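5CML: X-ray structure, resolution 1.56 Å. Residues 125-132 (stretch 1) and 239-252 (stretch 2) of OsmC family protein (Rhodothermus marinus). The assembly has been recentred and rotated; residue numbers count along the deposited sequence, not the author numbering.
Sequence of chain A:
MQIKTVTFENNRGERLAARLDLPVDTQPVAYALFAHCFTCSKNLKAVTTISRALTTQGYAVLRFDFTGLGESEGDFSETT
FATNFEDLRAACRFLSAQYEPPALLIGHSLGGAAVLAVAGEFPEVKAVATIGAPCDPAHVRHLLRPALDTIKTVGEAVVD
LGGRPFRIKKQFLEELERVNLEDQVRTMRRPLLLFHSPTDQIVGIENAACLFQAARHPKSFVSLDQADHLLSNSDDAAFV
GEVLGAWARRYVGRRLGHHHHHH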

ATOM      1  N   VAL A 125      -4.525  -2.138  13.787  1.00 22.25           N
ATOM      2  CA  VAL A 125      -4.319  -2.878  12.538  1.00 22.12           C
ATOM      3  C   VAL A 125      -4.186  -4.351  12.883  1.00 20.83           C
ATOM      4  O   VAL A 125      -3.314  -4.732  13.664  1.00 23.29           O
ATOM      5  N   LYS A 126      -5.032  -5.178  12.266  1.00 19.35           N
ATOM      6  CA  LYS A 126      -5.092  -6.604  12.580  1.00 20.41           C
ATOM      7  C   LYS A 126      -4.475  -7.467  11.488  1.00 20.47           C
ATOM      8  O   LYS A 126      -4.256  -8.650  11.689  1.00 23.46           O
ATOM      9  N   ALA A 127      -4.222  -6.885  10.329  1.00 19.66           N
ATOM     10  CA  ALA A 127      -3.711  -7.644   9.184  1.00 20.38           C
ATOM     11  C   ALA A 127      -3.087  -6.703   8.175  1.00 20.16           C
ATOM     12  O   ALA A 127      -3.500  -5.541   8.070  1.00 20.16           O
ATOM     13  N   VAL A 128      -2.051  -7.183   7.478  1.00 19.11           N
ATOM     14  CA  VAL A 128      -1.344  -6.380   6.492  1.00 18.15           C
ATOM     15  C   VAL A 128      -1.147  -7.196   5.239  1.00 17.57           C
ATOM     16  O   VAL A 128      -0.805  -8.379   5.318  1.00 18.97           O
ATOM     17  N   ALA A 129      -1.337  -6.561   4.088  1.00 17.07           N
ATOM     18  CA  ALA A 129      -1.186  -7.235   2.801  1.00 17.38           C
ATOM     19  C   ALA A 129      -0.444  -6.295   1.854  1.00 19.34           C
ATOM     20  O   ALA A 129      -0.694  -5.073   1.845  1.00 21.02           O
ATOM     21  N   THR A 130       0.467  -6.849   1.058  1.00 18.91           N
ATOM     22  CA  THR A 130       1.187  -6.041   0.092  1.00 19.23           C
ATOM     23  C   THR A 130       1.225  -6.696  -1.270  1.00 17.31           C
ATOM     24  O   THR A 130       1.055  -7.907  -1.389  1.00 19.66           O
ATOM     25  N   ILE A 131       1.465  -5.870  -2.282  1.00 16.67           N
ATOM     26  CA  ILE A 131       1.502  -6.292  -3.685  1.00 18.13           C
ATOM     27  C   ILE A 131       2.777  -5.750  -4.336  1.00 16.80           C
ATOM     28  O   ILE A 131       2.927  -4.532  -4.494  1.00 19.20           O
ATOM     29  N   GLY A 132       3.696  -6.627  -4.725  1.00 18.02           N
ATOM     30  CA  GLY A 132       4.881  -6.175  -5.430  1.00 19.00           C
ATOM     31  C   GLY A 132       5.829  -5.350  -4.572  1.00 20.04           C
ATOM     32  O   GLY A 132       6.568  -4.525  -5.092  1.00 22.13           O
ATOM     33  N   PHE A 239      -8.522 -10.761  -8.899  1.00 21.21           N
ATOM     34  CA  PHE A 239      -7.959 -11.884  -8.155  1.00 21.89           C
ATOM     35  C   PHE A 239      -7.339 -11.401  -6.835  1.00 20.75           C
ATOM     36  O   PHE A 239      -7.636 -11.928  -5.763  1.00 21.23           O
ATOM     37  N   VAL A 240      -6.499 -10.378  -6.920  1.00 19.82           N
ATOM     38  CA  VAL A 240      -5.859  -9.837  -5.725  1.00 20.39           C
ATOM     39  C   VAL A 240      -6.924  -9.359  -4.738  1.00 19.84           C
ATOM     40  O   VAL A 240      -6.906  -9.736  -3.573  1.00 21.67           O
ATOM     41  N   GLY A 241      -7.876  -8.577  -5.212  1.00 21.66           N
ATOM     42  CA  GLY A 241      -8.903  -8.029  -4.335  1.00 21.27           C
ATOM     43  C   GLY A 241      -9.758  -9.109  -3.665  1.00 20.97           C
ATOM     44  O   GLY A 241     -10.031  -9.040  -2.475  1.00 21.53           O
ATOM     45  N   GLU A 242     -10.157 -10.128  -4.422  1.00 21.59           N
ATOM     46  CA  GLU A 242     -11.043 -11.181  -3.895  1.00 21.44           C
ATOM     47  C   GLU A 242     -10.307 -12.050  -2.869  1.00 19.92           C
ATOM     48  O   GLU A 242     -10.839 -12.367  -1.808  1.00 21.21           O
ATOM     49  N   VAL A 243      -9.071 -12.429  -3.175  1.00 18.45           N
ATOM     50  CA  VAL A 243      -8.308 -13.245  -2.253  1.00 17.83           C
ATOM     51  C   VAL A 243      -7.978 -12.458  -0.990  1.00 17.09           C
ATOM     52  O   VAL A 243      -8.085 -12.971   0.110  1.00 17.84           O
ATOM     53  N   LEU A 244      -7.568 -11.213  -1.170  1.00 17.05           N
ATOM     54  CA  LEU A 244      -7.202 -10.360  -0.039  1.00 18.40           C
ATOM     55  C   LEU A 244      -8.391 -10.211   0.915  1.00 20.54           C
ATOM     56  O   LEU A 244      -8.255 -10.366   2.139  1.00 20.21           O
ATOM     57  N   GLY A 245      -9.561  -9.931   0.368  1.00 21.41           N
ATOM     58  CA  GLY A 245     -10.742  -9.744   1.197  1.00 23.09           C
ATOM     59  C   GLY A 245     -11.100 -11.003   1.967  1.00 21.60           C
ATOM     60  O   GLY A 245     -11.436 -10.957   3.142  1.00 21.88           O
ATOM     61  N   ALA A 246     -11.028 -12.148   1.297  1.00 19.36           N
ATOM     62  CA  ALA A 246     -11.351 -13.415   1.946  1.00 19.09           C
ATOM     63  C   ALA A 246     -10.353 -13.738   3.059  1.00 20.14           C
ATOM     64  O   ALA A 246     -10.720 -14.202   4.140  1.00 21.34           O
ATOM     65  N   TRP A 247      -9.077 -13.505   2.775  1.00 18.96           N
ATOM     66  CA  TRP A 247      -8.038 -13.773   3.746  1.00 19.34           C
ATOM     67  C   TRP A 247      -8.166 -12.892   4.981  1.00 18.61           C
ATOM     68  O   TRP A 247      -8.102 -13.366   6.099  1.00 20.56           O
ATOM     69  N   ALA A 248      -8.352 -11.606   4.771  1.00 18.33           N
ATOM     70  CA  ALA A 248      -8.334 -10.686   5.882  1.00 19.86           C
ATOM     71  C   ALA A 248      -9.555 -10.820   6.783  1.00 20.45           C
ATOM     72  O   ALA A 248      -9.509 -10.414   7.933  1.00 21.16           O
ATOM     73  N   ARG A 249     -10.634 -11.403   6.277  1.00 21.99           N
ATOM     74  CA  ARG A 249     -11.848 -11.560   7.061  1.00 24.23           C
ATOM     75  C   ARG A 249     -11.602 -12.402   8.329  1.00 25.04           C
ATOM     76  O   ARG A 249     -12.280 -12.217   9.339  1.00 28.10           O
ATOM     77  N   ARG A 250     -10.622 -13.303   8.274  1.00 22.95           N
ATOM     78  CA  ARG A 250     -10.256 -14.137   9.430  1.00 24.71           C
ATOM     79  C   ARG A 250      -9.810 -13.278  10.621  1.00 23.63           C
ATOM     80  O   ARG A 250      -9.962 -13.670  11.789  1.00 27.65           O
ATOM     81  N   TYR A 251      -9.295 -12.091  10.321  1.00 21.46           N
ATOM     82  CA  TYR A 251      -8.560 -11.285  11.313  1.00 21.11           C
ATOM     83  C   TYR A 251      -9.219  -9.974  11.697  1.00 24.58           C
ATOM     84  O   TYR A 251      -8.973  -9.451  12.795  1.00 25.58           O
ATOM     85  N   VAL A 252     -10.020  -9.421  10.796  1.00 26.16           N
ATOM     86  CA  VAL A 252     -10.628  -8.120  11.035  1.00 33.05           C
ATOM     87  C   VAL A 252     -12.017  -8.276  11.651  1.00 43.19           C
ATOM     88  O   VAL A 252     -12.519  -7.350  12.279  1.00 48.91           O
TER

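The strand of residues 127-131 lies against the helix of residues 239-252, the two running nearly antiparallel, with 162° between their directions and 8.9 Å between their axes at closest approach. No hydrogen bond joins them; the contact rests on the fit of side chains, and it is modest, burying 386 Å² in all.

Alternation along the strand sets the pattern. A127, A129 and I131 direct their CA-to-CB bonds toward the helix, while V128 and T130 point away. From the helix, V240, L244, W247 and Y251 answer, spaced by four, three and four residues, the repeat that keeps one side of a helix turned to a neighbour.

The two alanines are the low points of the strand's surface, and the helix fills them with larger groups. A129 presents a single methyl to L244, whose side chain, t at both chi1 and chi2 (-161°, -174°), brings CG to 3.8 Å from A129 CB. At this point the CA atoms of the two residues stand 7.4 Å apart. W247, with chi1 t and chi2 82°, reaches forward with its six-membered ring: CZ3 lies 3.8 Å from A127 CB and 4.5 Å from A129 CB, so one ring atom touches both small residues. The same ring also meets the strand backbone, where W247 CH2 comes within 3.6 Å of V128 O. V128 thus contributes through its carbonyl, its side chain being turned away.

At the I131 end the arrangement changes. Here the CA atoms of I131 and V240 are 8.4 Å apart, and the wider gap is spanned from both sides. I131, chi1 m and chi2 t, extends its CD1 methyl to 3.7 Å from V240 CG1; V240 is in the t rotamer. Isoleucine suits this place: it is apolar, and its CD1 extends beyond where a valine side chain would end, far enough to meet the CG1 methyl of V240.

Toward the other end the backbones draw together, K126 and V252 having CA atoms 5.9 Å apart, and the helix is kinked near 250 and 251. Y251 (chi1 m) starts toward the strand, placing its CB 4.1 Å from A127 CB, but the end of its side chain leads away. K126 behaves likewise: its CB sits 3.4 Å from the carbonyl Y251 O, then the chain, m at chi1 and chi2, carries the amine away from the helix, where NZ hydrogen-bonds elsewhere in the structure. The aliphatic root thus packs at the margin while the charge stays outside the apolar contact.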

ATOM      1  CB  VAL A 125      -3.058  -2.381  11.763  1.00 21.28           C
ATOM      2  CG1 VAL A 125      -2.680  -3.299  10.589  1.00 22.00           C
ATOM      3  CG2 VAL A 125      -3.243  -0.926  11.318  1.00 23.25           C
ATOM      4  CB  LYS A 126      -6.543  -7.032  12.814  1.00 23.12           C
ATOM      5  CG  LYS A 126      -7.228  -6.267  13.944  1.00 27.71           C
ATOM      6  CD  LYS A 126      -6.577  -6.548  15.295  1.00 33.43           C
ATOM      7  CE  LYS A 126      -7.278  -5.805  16.446  1.00 37.67           C
ATOM      8  NZ  LYS A 126      -6.299  -5.248  17.447  1.00 42.74           N
ATOM      9  CB  ALA A 127      -4.825  -8.472   8.525  1.00 22.45           C
ATOM     10  CB  VAL A 128       0.046  -5.917   7.008  1.00 20.78           C
ATOM     11  CG1 VAL A 128       0.808  -5.083   5.945  1.00 23.21           C
ATOM     12  CG2 VAL A 128      -0.084  -5.174   8.335  1.00 22.89           C
ATOM     13  CB  ALA A 129      -2.539  -7.633   2.215  1.00 17.66           C
ATOM     14  CB  THR A 130       2.651  -5.760   0.542  1.00 21.23           C
ATOM     15  OG1 THR A 130       3.371  -6.989   0.647  1.00 22.60           O
ATOM     16  CG2 THR A 130       2.677  -5.045   1.886  1.00 24.77           C
ATOM     17  CB  ILE A 131       0.278  -5.770  -4.463  1.00 18.91           C
ATOM     18  CG1 ILE A 131      -1.016  -6.119  -3.735  1.00 21.43           C
ATOM     19  CG2 ILE A 131       0.269  -6.266  -5.909  1.00 19.54           C
ATOM     20  CD1 ILE A 131      -2.141  -5.140  -3.999  1.00 23.68           C
ATOM     21  CB  PHE A 239      -6.939 -12.552  -9.078  1.00 23.59           C
ATOM     22  CG  PHE A 239      -6.060 -13.598  -8.450  1.00 22.78           C
ATOM     23  CD1 PHE A 239      -6.587 -14.768  -7.923  1.00 24.15           C
ATOM     24  CD2 PHE A 239      -4.685 -13.464  -8.511  1.00 23.17           C
ATOM     25  CE1 PHE A 239      -5.754 -15.779  -7.448  1.00 21.63           C
ATOM     26  CE2 PHE A 239      -3.844 -14.470  -8.019  1.00 23.83           C
ATOM     27  CZ  PHE A 239      -4.382 -15.622  -7.484  1.00 21.74           C
ATOM     28  CB  VAL A 240      -4.885  -8.693  -6.066  1.00 22.17           C
ATOM     29  CG1 VAL A 240      -4.402  -7.971  -4.786  1.00 24.53           C
ATOM     30  CG2 VAL A 240      -3.690  -9.238  -6.821  1.00 24.11           C
ATOM     31  CB  GLU A 242     -11.623 -12.045  -5.044  1.00 26.74           C
ATOM     32  CG  GLU A 242     -12.555 -11.257  -5.942  1.00 33.33           C
ATOM     33  CD  GLU A 242     -13.203 -12.061  -7.044  1.00 39.23           C
ATOM     34  OE1 GLU A 242     -13.028 -13.297  -7.092  1.00 40.89           O
ATOM     35  OE2 GLU A 242     -13.947 -11.452  -7.849  1.00 43.14           O
ATOM     36  CB  VAL A 243      -7.024 -13.757  -2.917  1.00 18.18           C
ATOM     37  CG1 VAL A 243      -6.115 -14.452  -1.928  1.00 19.73           C
ATOM     38  CG2 VAL A 243      -7.374 -14.734  -4.089  1.00 18.91           C
ATOM     39  CB  LEU A 244      -6.694  -9.007  -0.560  1.00 22.03           C
ATOM     40  CG  LEU A 244      -5.860  -8.085   0.324  1.00 30.02           C
ATOM     41  CD1 LEU A 244      -5.636  -6.768  -0.424  1.00 30.44           C
ATOM     42  CD2 LEU A 244      -6.490  -7.854   1.611  1.00 32.48           C
ATOM     43  CB  ALA A 246     -11.395 -14.548   0.891  1.00 21.13           C
ATOM     44  CB  TRP A 247      -6.674 -13.585   3.100  1.00 19.83           C
ATOM     45  CG  TRP A 247      -5.547 -13.690   4.033  1.00 18.04           C
ATOM     46  CD1 TRP A 247      -4.949 -14.840   4.481  1.00 20.61           C
ATOM     47  CD2 TRP A 247      -4.861 -12.607   4.666  1.00 19.00           C
ATOM     48  NE1 TRP A 247      -3.930 -14.534   5.357  1.00 19.70           N
ATOM     49  CE2 TRP A 247      -3.847 -13.169   5.474  1.00 19.30           C
ATOM     50  CE3 TRP A 247      -4.991 -11.217   4.612  1.00 19.71           C
ATOM     51  CZ2 TRP A 247      -2.974 -12.388   6.221  1.00 21.44           C
ATOM     52  CZ3 TRP A 247      -4.112 -10.441   5.355  1.00 20.94           C
ATOM     53  CH2 TRP A 247      -3.129 -11.031   6.152  1.00 22.45           C
ATOM     54  CB  ALA A 248      -8.202  -9.236   5.371  1.00 20.32           C
ATOM     55  CB  ARG A 249     -12.942 -12.194   6.199  1.00 26.56           C
ATOM     56  CG  ARG A 249     -14.303 -12.170   6.826  1.00 34.28           C
ATOM     57  CD  ARG A 249     -15.301 -12.868   5.932  1.00 40.05           C
ATOM     58  NE  ARG A 249     -15.688 -11.967   4.864  1.00 46.73           N
ATOM     59  CZ  ARG A 249     -16.552 -10.965   5.032  1.00 49.48           C
ATOM     60  NH1 ARG A 249     -17.113 -10.757   6.215  1.00 51.69           N
ATOM     61  NH2 ARG A 249     -16.851 -10.175   4.023  1.00 50.63           N
ATOM     62  CB  ARG A 250      -9.140 -15.114   9.041  1.00 24.56           C
ATOM     63  CG  ARG A 250      -8.662 -16.078  10.145  1.00 28.32           C
ATOM     64  CD  ARG A 250      -9.789 -16.995  10.607  1.00 33.82           C
ATOM     65  NE  ARG A 250      -9.401 -17.937  11.661  1.00 36.68           N
ATOM     66  CZ  ARG A 250      -9.409 -17.653  12.963  1.00 38.46           C
ATOM     67  NH1 ARG A 250      -9.771 -16.442  13.391  1.00 39.96           N
ATOM     68  NH2 ARG A 250      -9.052 -18.578  13.844  1.00 39.57           N
ATOM     69  CB  TYR A 251      -7.153 -10.990  10.785  1.00 21.23           C
ATOM     70  CG  TYR A 251      -6.433 -12.261  10.443  1.00 21.87           C
ATOM     71  CD1 TYR A 251      -6.132 -13.179  11.432  1.00 22.45           C
ATOM     72  CD2 TYR A 251      -6.092 -12.556   9.134  1.00 22.62           C
ATOM     73  CE1 TYR A 251      -5.490 -14.358  11.134  1.00 22.55           C
ATOM     74  CE2 TYR A 251      -5.443 -13.726   8.818  1.00 23.06           C
ATOM     75  CZ  TYR A 251      -5.163 -14.628   9.814  1.00 24.10           C
ATOM     76  OH  TYR A 251      -4.530 -15.791   9.497  1.00 25.82           O
ATOM     77  CB  VAL A 252     -10.745  -7.264   9.745  1.00 31.13           C
ATOM     78  CG1 VAL A 252      -9.395  -7.075   9.087  1.00 33.05           C
ATOM     79  CG2 VAL A 252     -11.770  -7.856   8.765  1.00 31.98           C
TER